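Local coordinates for cell division control protein 13 (Saccharomyces cerevisiae, PDB 4HCE) that dimerises through its second oligonucleotide/oligosaccharide-binding domain, as required for productive Stn1 binding and efficient telomere maintenance, at residues B[6-11]-B[17-22]; B[22-27]-B[56-61]; B[91-96]-B[126-131]. All coordinates share one frame; numbering follows the deposited sequence.

Strand 16-27 runs through the first two contacts, its two halves separated by a corner at G21. Contact 1 lays helix 4-8 on the first half at the surface, through leucine methyls and a glutamate methylene. Contact 2 is buried, with V24 of the second half beneath the loop 56-61 that also meets the second subunit. Contact 3, again at the surface, joins the end of helix 86-92 to strand 120-129 and differs in having a water bridge beside its apolar pairs. K22 and I23 link contacts 2 and 3: K22 NZ reaches L94 O, and I23 CD1 packs on both L93 and I128.

Contact 1: residues B[6-11]-B[17-22]; sequences EQLSLA and ERLEGK
L19 turns CG away from its own carbonyl carbon and keeps it beside the backbone N (chi1 -50°), while L8 is swung beyond the usual -60° to a chi1 of -85°, its CG on the side of the backbone N; these settings aim the two leucines at each other tip to tip. CD1 of L8 meets CD2 of L19 at 3.7 Å, with CD1 of L19 slightly farther from the same methyl at 4.1 Å. The other branch of L8 serves a different residue. Its CD2 rests on CG of E17 at 3.5 Å, and CD of that glutamate follows at 3.9 Å. The bend of E17 at chi2 (-73°) turns its CG methylene, with CD behind it, toward that methyl. The fork of L8 thus straddles two residues that point to the same side of strand 16-27, the first strand of the OB fold. A type I turn from L8 to A11 leads the chain away from L8. W123 of strand 120-129 touches L8, A11 and E17, while L10 packs on V62 of the second subunit. Replacing L8 with an alanine would probably open a gap over L19 and leave the methylene of E17 without its cover on the helix side. No hydrogen bond crosses between 6-11 and 17-22, so the hold here is dispersion and the hydrophobic effect, fixed by the shape of the leucines and not by bond direction.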
loop_
_atom_site.group_PDB
_atom_site.type_symbol
_atom_site.label_atom_id
_atom_site.label_comp_id
_atom_site.label_asym_id
_atom_site.label_seq_id
_atom_site.Cartn_x
_atom_site.Cartn_y
_atom_site.Cartn_z
ATOM N N GLU B 6 1.604 15.091 -4.696
ATOM C CA GLU B 6 0.279 15.412 -4.205
ATOM C C GLU B 6 -0.697 15.626 -5.363
ATOM O O GLU B 6 -1.796 15.093 -5.338
ATOM C CB GLU B 6 0.323 16.606 -3.243
ATOM C CG GLU B 6 1.248 16.331 -2.055
ATOM C CD GLU B 6 1.512 17.535 -1.174
ATOM O OE1 GLU B 6 2.702 17.909 -0.992
ATOM O OE2 GLU B 6 0.536 18.096 -0.635
ATOM N N GLN B 7 -0.293 16.350 -6.402
ATOM C CA GLN B 7 -1.184 16.515 -7.563
ATOM C C GLN B 7 -1.330 15.238 -8.373
ATOM O O GLN B 7 -2.433 14.899 -8.789
ATOM C CB GLN B 7 -0.778 17.718 -8.417
ATOM C CG GLN B 7 -1.000 19.018 -7.652
ATOM C CD GLN B 7 -2.469 19.310 -7.460
ATOM O OE1 GLN B 7 -3.262 19.241 -8.423
ATOM N NE2 GLN B 7 -2.855 19.635 -6.228
ATOM N N LEU B 8 -0.246 14.480 -8.549
ATOM C CA LEU B 8 -0.398 13.161 -9.201
ATOM C C LEU B 8 -1.398 12.247 -8.516
ATOM O O LEU B 8 -2.053 11.436 -9.182
ATOM C CB LEU B 8 0.935 12.412 -9.296
ATOM C CG LEU B 8 1.812 12.741 -10.490
ATOM C CD1 LEU B 8 3.040 11.844 -10.401
ATOM C CD2 LEU B 8 1.030 12.491 -11.779
ATOM N N SER B 9 -1.474 12.329 -7.184
ATOM C CA SER B 9 -2.344 11.435 -6.414
ATOM C C SER B 9 -3.818 11.758 -6.574
ATOM O O SER B 9 -4.669 11.021 -6.089
ATOM C CB SER B 9 -1.956 11.418 -4.935
ATOM O OG SER B 9 -0.571 11.096 -4.839
ATOM N N LEU B 10 -4.097 12.861 -7.258
ATOM C CA LEU B 10 -5.443 13.282 -7.581
ATOM C C LEU B 10 -5.853 12.917 -9.010
ATOM O O LEU B 10 -6.990 13.159 -9.384
ATOM C CB LEU B 10 -5.565 14.794 -7.347
ATOM C CG LEU B 10 -5.312 15.219 -5.888
ATOM C CD1 LEU B 10 -5.301 16.742 -5.778
ATOM C CD2 LEU B 10 -6.323 14.615 -4.915
ATOM N N ALA B 11 -4.925 12.326 -9.783
ATOM C CA ALA B 11 -5.129 11.974 -11.204
ATOM C C ALA B 11 -6.254 10.965 -11.403
ATOM O O ALA B 11 -6.323 9.960 -10.692
ATOM C CB ALA B 11 -3.841 11.440 -11.825
ATOM N N GLU B 17 1.210 9.027 -17.154
ATOM C CA GLU B 17 2.320 9.934 -16.856
ATOM C C GLU B 17 3.680 9.313 -17.109
ATOM O O GLU B 17 3.911 8.124 -16.831
ATOM C CB GLU B 17 2.263 10.449 -15.406
ATOM C CG GLU B 17 1.037 11.307 -15.085
ATOM C CD GLU B 17 1.063 12.721 -15.702
ATOM O OE1 GLU B 17 2.137 13.202 -16.122
ATOM O OE2 GLU B 17 -0.012 13.367 -15.774
ATOM N N ARG B 18 4.593 10.144 -17.606
ATOM C CA ARG B 18 5.984 9.761 -17.702
ATOM C C ARG B 18 6.779 10.375 -16.556
ATOM O O ARG B 18 6.790 11.591 -16.374
ATOM C CB ARG B 18 6.589 10.174 -19.039
ATOM C CG ARG B 18 8.023 9.683 -19.231
ATOM C CD ARG B 18 8.522 10.010 -20.623
ATOM N NE ARG B 18 7.663 9.368 -21.612
ATOM C CZ ARG B 18 7.573 9.721 -22.892
ATOM N NH1 ARG B 18 8.312 10.725 -23.369
ATOM N NH2 ARG B 18 6.743 9.055 -23.694
ATOM N N LEU B 19 7.433 9.529 -15.777
ATOM C CA LEU B 19 8.230 10.024 -14.672
ATOM C C LEU B 19 9.657 9.569 -14.852
ATOM O O LEU B 19 9.932 8.506 -15.426
ATOM C CB LEU B 19 7.660 9.558 -13.316
ATOM C CG LEU B 19 6.146 9.778 -13.061
ATOM C CD1 LEU B 19 5.679 9.009 -11.853
ATOM C CD2 LEU B 19 5.772 11.237 -12.865
ATOM N N GLU B 20 10.565 10.389 -14.350
ATOM C CA GLU B 20 11.982 10.117 -14.408
ATOM C C GLU B 20 12.583 10.383 -13.035
ATOM O O GLU B 20 12.164 11.305 -12.324
ATOM C CB GLU B 20 12.670 10.934 -15.516
ATOM C CG GLU B 20 14.146 10.505 -15.759
ATOM C CD GLU B 20 15.145 11.086 -14.739
ATOM O OE1 GLU B 20 16.296 10.597 -14.687
ATOM O OE2 GLU B 20 14.781 12.037 -13.975
ATOM N N GLY B 21 13.542 9.546 -12.640
ATOM C CA GLY B 21 14.100 9.629 -11.299
ATOM C C GLY B 21 14.616 8.271 -10.923
ATOM O O GLY B 21 15.363 7.629 -11.695
ATOM N N LYS B 22 14.203 7.818 -9.743
ATOM C CA LYS B 22 14.709 6.568 -9.222
ATOM C C LYS B 22 13.659 5.743 -8.497
ATOM O O LYS B 22 12.732 6.270 -7.841
ATOM C CB LYS B 22 15.989 6.793 -8.362
ATOM C CG LYS B 22 17.295 6.794 -9.204
ATOM C CD LYS B 22 18.585 6.416 -8.465
ATOM C CE LYS B 22 18.647 4.978 -7.996
ATOM N NZ LYS B 22 18.935 3.969 -9.070
#

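Contact 2: residues B[22-27]-B[56-61]; sequences KIVGMN and KVLVPG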
loop_
_atom_site.group_PDB
_atom_site.type_symbol
_atom_site.label_atom_id
_atom_site.label_comp_id
_atom_site.label_asym_id
_atom_site.label_seq_id
_atom_site.Cartn_x
_atom_site.Cartn_y
_atom_site.Cartn_z
ATOM N N LYS B 22 14.203 7.818 -9.743
ATOM C CA LYS B 22 14.709 6.568 -9.222
ATOM C C LYS B 22 13.659 5.743 -8.497
ATOM O O LYS B 22 12.732 6.270 -7.841
ATOM C CB LYS B 22 15.989 6.793 -8.362
ATOM C CG LYS B 22 17.295 6.794 -9.204
ATOM C CD LYS B 22 18.585 6.416 -8.465
ATOM C CE LYS B 22 18.647 4.978 -7.996
ATOM N NZ LYS B 22 18.935 3.969 -9.070
ATOM N N ILE B 23 13.780 4.432 -8.631
ATOM C CA ILE B 23 13.033 3.552 -7.753
ATOM C C ILE B 23 13.856 3.440 -6.498
ATOM O O ILE B 23 15.040 3.028 -6.538
ATOM C CB ILE B 23 12.805 2.168 -8.356
ATOM C CG1 ILE B 23 11.991 2.304 -9.640
ATOM C CG2 ILE B 23 12.097 1.255 -7.341
ATOM C CD1 ILE B 23 12.171 1.126 -10.554
ATOM N N VAL B 24 13.230 3.839 -5.393
ATOM C CA VAL B 24 13.925 3.958 -4.127
ATOM C C VAL B 24 13.462 2.896 -3.133
ATOM O O VAL B 24 13.893 2.894 -2.004
ATOM C CB VAL B 24 13.758 5.363 -3.505
ATOM C CG1 VAL B 24 14.493 6.393 -4.332
ATOM C CG2 VAL B 24 12.283 5.735 -3.387
ATOM N N GLY B 25 12.588 1.996 -3.556
ATOM C CA GLY B 25 12.133 0.936 -2.665
ATOM C C GLY B 25 11.051 0.070 -3.266
ATOM O O GLY B 25 10.416 0.422 -4.270
ATOM N N MET B 26 10.850 -1.082 -2.643
ATOM C CA MET B 26 9.780 -1.963 -3.037
ATOM C C MET B 26 9.085 -2.559 -1.825
ATOM O O MET B 26 9.674 -2.708 -0.747
ATOM C CB MET B 26 10.255 -3.049 -4.031
ATOM C CG MET B 26 11.180 -4.119 -3.484
ATOM S SD MET B 26 11.877 -5.226 -4.750
ATOM C CE MET B 26 13.386 -5.682 -3.929
ATOM N N ASN B 27 7.815 -2.871 -2.030
ATOM C CA ASN B 27 6.993 -3.504 -1.032
ATOM C C ASN B 27 6.244 -4.698 -1.642
ATOM O O ASN B 27 5.574 -4.549 -2.683
ATOM C CB ASN B 27 5.990 -2.503 -0.508
ATOM C CG ASN B 27 5.528 -2.840 0.879
ATOM O OD1 ASN B 27 6.240 -2.579 1.851
ATOM N ND2 ASN B 27 4.343 -3.431 0.987
ATOM N N LYS B 56 15.865 9.673 4.591
ATOM C CA LYS B 56 14.599 9.769 3.869
ATOM C C LYS B 56 13.531 8.851 4.439
ATOM O O LYS B 56 13.726 7.645 4.597
ATOM C CB LYS B 56 14.763 9.540 2.357
ATOM C CG LYS B 56 14.871 8.090 1.897
ATOM C CD LYS B 56 14.543 7.968 0.413
ATOM C CE LYS B 56 15.154 6.727 -0.217
ATOM N NZ LYS B 56 16.606 6.896 -0.511
ATOM N N VAL B 57 12.415 9.463 4.797
ATOM C CA VAL B 57 11.228 8.718 5.124
ATOM C C VAL B 57 10.286 8.870 3.930
ATOM O O VAL B 57 9.860 9.975 3.592
ATOM C CB VAL B 57 10.563 9.245 6.407
ATOM C CG1 VAL B 57 9.244 8.531 6.641
ATOM C CG2 VAL B 57 11.505 9.113 7.609
ATOM N N LEU B 58 9.968 7.754 3.296
ATOM C CA LEU B 58 9.063 7.769 2.167
ATOM C C LEU B 58 7.651 8.017 2.658
ATOM O O LEU B 58 7.231 7.456 3.683
ATOM C CB LEU B 58 9.118 6.434 1.422
ATOM C CG LEU B 58 10.417 6.053 0.716
ATOM C CD1 LEU B 58 10.219 4.767 -0.078
ATOM C CD2 LEU B 58 10.829 7.204 -0.184
ATOM N N VAL B 59 6.925 8.859 1.941
ATOM C CA VAL B 59 5.492 8.979 2.144
ATOM C C VAL B 59 4.806 9.043 0.776
ATOM O O VAL B 59 4.815 10.081 0.110
ATOM C CB VAL B 59 5.108 10.054 3.233
ATOM C CG1 VAL B 59 6.088 11.213 3.306
ATOM C CG2 VAL B 59 3.672 10.529 3.144
ATOM N N PRO B 60 4.310 7.876 0.305
ATOM C CA PRO B 60 3.602 7.714 -0.974
ATOM C C PRO B 60 2.477 8.718 -1.103
ATOM O O PRO B 60 1.666 8.872 -0.184
ATOM C CB PRO B 60 3.010 6.308 -0.884
ATOM C CG PRO B 60 3.903 5.572 0.071
ATOM C CD PRO B 60 4.508 6.586 1.002
ATOM N N GLY B 61 2.444 9.431 -2.224
ATOM C CA GLY B 61 1.422 10.439 -2.414
ATOM C C GLY B 61 1.834 11.824 -1.987
ATOM O O GLY B 61 1.131 12.782 -2.289
#
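K56, poorly ordered but modelled with CE against V24, gives its NZ to the carbonyl O of P51; K22, at the start of segment 22-27, has its own NZ held by three carbonyls, of L94, K97 and D99, and runs off from the loop. Beside these lysines the second half of the long first strand of the OB fold meets, in a buried apolar contact, the loop that runs from strand 42-47 to strand 65-69. V24 is at its centre. Its CG2 sits between the backbone N and the carbonyl carbon and faces the fork of L58: V24 CG2 lies 3.8 Å from L58 CD2 and 4.0 Å from L58 CD1. Y45 and P51 pack around the pair, Y45 on L58 and P51 on V24. The loop also looks outward to the dimer partner: L58 makes backbone hydrogen bonds to the second subunit and packs on its M120, while K56 packs on P118 there. Thus one side of the loop covers the strand as the loop itself joins the subunit interface. As modelled, the chain of K56 bends at chi4 (-78°) and crosses V24 aslant, with K56 CE 3.8 Å from V24 CB and 4.2 Å from V24 CG1.

Contact 3: residues B[91-96]-B[126-131]; sequences DILLLE and KNISTD
Two apolar pairs carry most of the direct contact, and in each the side chains cross at about a right angle. L93 brings CD2 to within 4.0 Å of CD1 of I128, although its CB starts out away from the strand. I128 extends to meet it because CG1 lies opposite the backbone N (chi1 -179°). Next to them L94 sets CD1 against CG2 of T130 at 3.7 Å, with OG1 of the threonine scarcely farther from that methyl, at 3.9 Å. L94, the first residue to leave helical angles (phi 61°), thus lies against a residue just beyond strand 120-129; a Schellman motif ends the helix there.

The polar link goes through water. A single water donates to O of I92 at 2.6 Å and also hydrogen-bonds to OG1 of T130 at 3.2 Å, thus tying a carbonyl of the helix end to the residue just past the strand. A local bond shapes the other partner: OG of S129 accepts from N of D131 at 3.0 Å, an ST turn that bends the chain around T130.

In the fold, this closes helix 86-92 against the C-terminal end of strand 120-129. F79 of helix 72-79 packs on I92 and L93, while I23 of strand 16-27 touches L93 and I128 from the sheet. Strand 101-110 adds I101 against L94 and V103 against I128.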
loop_
_atom_site.group_PDB
_atom_site.type_symbol
_atom_site.label_atom_id
_atom_site.label_comp_id
_atom_site.label_asym_id
_atom_site.label_seq_id
_atom_site.Cartn_x
_atom_site.Cartn_y
_atom_site.Cartn_z
ATOM N N ASP B 91 18.532 -5.564 -7.716
ATOM C CA ASP B 91 19.616 -5.320 -8.686
ATOM C C ASP B 91 19.064 -4.879 -10.056
ATOM O O ASP B 91 19.629 -4.002 -10.708
ATOM C CB ASP B 91 20.485 -6.572 -8.889
ATOM C CG ASP B 91 21.214 -7.027 -7.621
ATOM O OD1 ASP B 91 21.334 -6.255 -6.651
ATOM O OD2 ASP B 91 21.678 -8.190 -7.594
ATOM N N ILE B 92 17.970 -5.500 -10.495
ATOM C CA ILE B 92 17.398 -5.184 -11.794
ATOM C C ILE B 92 16.868 -3.760 -11.791
ATOM O O ILE B 92 16.987 -3.058 -12.780
ATOM C CB ILE B 92 16.266 -6.169 -12.190
ATOM C CG1 ILE B 92 16.838 -7.565 -12.489
ATOM C CG2 ILE B 92 15.461 -5.648 -13.396
ATOM C CD1 ILE B 92 15.784 -8.661 -12.405
ATOM N N LEU B 93 16.267 -3.350 -10.680
ATOM C CA LEU B 93 15.698 -2.012 -10.547
ATOM C C LEU B 93 16.739 -0.974 -10.126
ATOM O O LEU B 93 16.421 0.216 -10.001
ATOM C CB LEU B 93 14.563 -2.032 -9.526
ATOM C CG LEU B 93 13.359 -2.856 -9.977
ATOM C CD1 LEU B 93 12.308 -2.842 -8.882
ATOM C CD2 LEU B 93 12.826 -2.326 -11.304
ATOM N N LEU B 94 17.962 -1.431 -9.874
ATOM C CA LEU B 94 19.092 -0.545 -9.560
ATOM C C LEU B 94 18.904 0.303 -8.288
ATOM O O LEU B 94 19.372 1.460 -8.227
ATOM C CB LEU B 94 19.399 0.351 -10.775
ATOM C CG LEU B 94 19.678 -0.401 -12.075
ATOM C CD1 LEU B 94 19.313 0.462 -13.281
ATOM C CD2 LEU B 94 21.129 -0.874 -12.166
ATOM N N LEU B 95 18.235 -0.272 -7.280
ATOM C CA LEU B 95 17.980 0.431 -6.021
ATOM C C LEU B 95 19.261 0.884 -5.334
ATOM O O LEU B 95 19.260 1.916 -4.673
ATOM C CB LEU B 95 17.160 -0.405 -5.029
ATOM C CG LEU B 95 15.883 -1.141 -5.461
ATOM C CD1 LEU B 95 15.158 -1.722 -4.245
ATOM C CD2 LEU B 95 14.969 -0.232 -6.238
ATOM N N GLU B 96 20.348 0.129 -5.496
ATOM C CA GLU B 96 21.607 0.481 -4.816
ATOM C C GLU B 96 22.619 1.167 -5.725
ATOM O O GLU B 96 23.791 1.331 -5.355
ATOM C CB GLU B 96 22.228 -0.740 -4.129
ATOM C CG GLU B 96 21.317 -1.291 -3.048
ATOM C CD GLU B 96 21.860 -2.536 -2.388
ATOM O OE1 GLU B 96 22.150 -3.543 -3.090
ATOM O OE2 GLU B 96 21.980 -2.499 -1.147
ATOM N N LYS B 126 3.165 0.903 -16.638
ATOM C CA LYS B 126 2.940 0.733 -18.065
ATOM C C LYS B 126 4.244 0.369 -18.787
ATOM O O LYS B 126 4.305 -0.603 -19.526
ATOM C CB LYS B 126 2.342 1.979 -18.691
ATOM C CG LYS B 126 1.767 1.739 -20.068
ATOM C CD LYS B 126 1.016 2.969 -20.551
ATOM C CE LYS B 126 0.078 2.592 -21.687
ATOM N NZ LYS B 126 0.744 2.796 -22.995
ATOM N N ASN B 127 5.266 1.192 -18.600
ATOM C CA ASN B 127 6.566 0.972 -19.207
ATOM C C ASN B 127 7.654 1.329 -18.236
ATOM O O ASN B 127 7.456 2.155 -17.350
ATOM C CB ASN B 127 6.729 1.815 -20.462
ATOM C CG ASN B 127 5.939 1.265 -21.613
ATOM O OD1 ASN B 127 6.077 0.087 -21.975
ATOM N ND2 ASN B 127 5.086 2.103 -22.191
ATOM N N ILE B 128 8.809 0.709 -18.432
ATOM C CA ILE B 128 9.990 0.988 -17.626
ATOM C C ILE B 128 11.243 0.836 -18.463
ATOM O O ILE B 128 11.438 -0.159 -19.178
ATOM C CB ILE B 128 10.105 0.098 -16.356
ATOM C CG1 ILE B 128 11.375 0.459 -15.538
ATOM C CG2 ILE B 128 10.097 -1.383 -16.722
ATOM C CD1 ILE B 128 11.270 0.149 -14.055
ATOM N N SER B 129 12.085 1.849 -18.349
ATOM C CA SER B 129 13.378 1.813 -18.939
ATOM C C SER B 129 14.419 2.045 -17.862
ATOM O O SER B 129 14.361 3.022 -17.091
ATOM C CB SER B 129 13.503 2.858 -20.026
ATOM O OG SER B 129 14.840 2.856 -20.452
ATOM N N THR B 130 15.358 1.105 -17.832
ATOM C CA THR B 130 16.526 1.086 -16.957
ATOM C C THR B 130 17.630 1.974 -17.552
ATOM O O THR B 130 18.773 1.972 -17.096
ATOM C CB THR B 130 16.965 -0.388 -16.729
ATOM O OG1 THR B 130 16.400 -0.860 -15.500
ATOM C CG2 THR B 130 18.482 -0.561 -16.710
ATOM N N ASP B 131 17.243 2.731 -18.578
ATOM C CA ASP B 131 17.992 3.858 -19.124
ATOM C C ASP B 131 17.064 5.078 -19.069
ATOM O O ASP B 131 16.002 5.013 -18.456
ATOM C CB ASP B 131 18.348 3.572 -20.577
ATOM C CG ASP B 131 19.353 2.465 -20.720
ATOM O OD1 ASP B 131 20.138 2.240 -19.776
ATOM O OD2 ASP B 131 19.364 1.820 -21.790
HETATM O O HOH W 1 18.344 -3.376 -14.998
#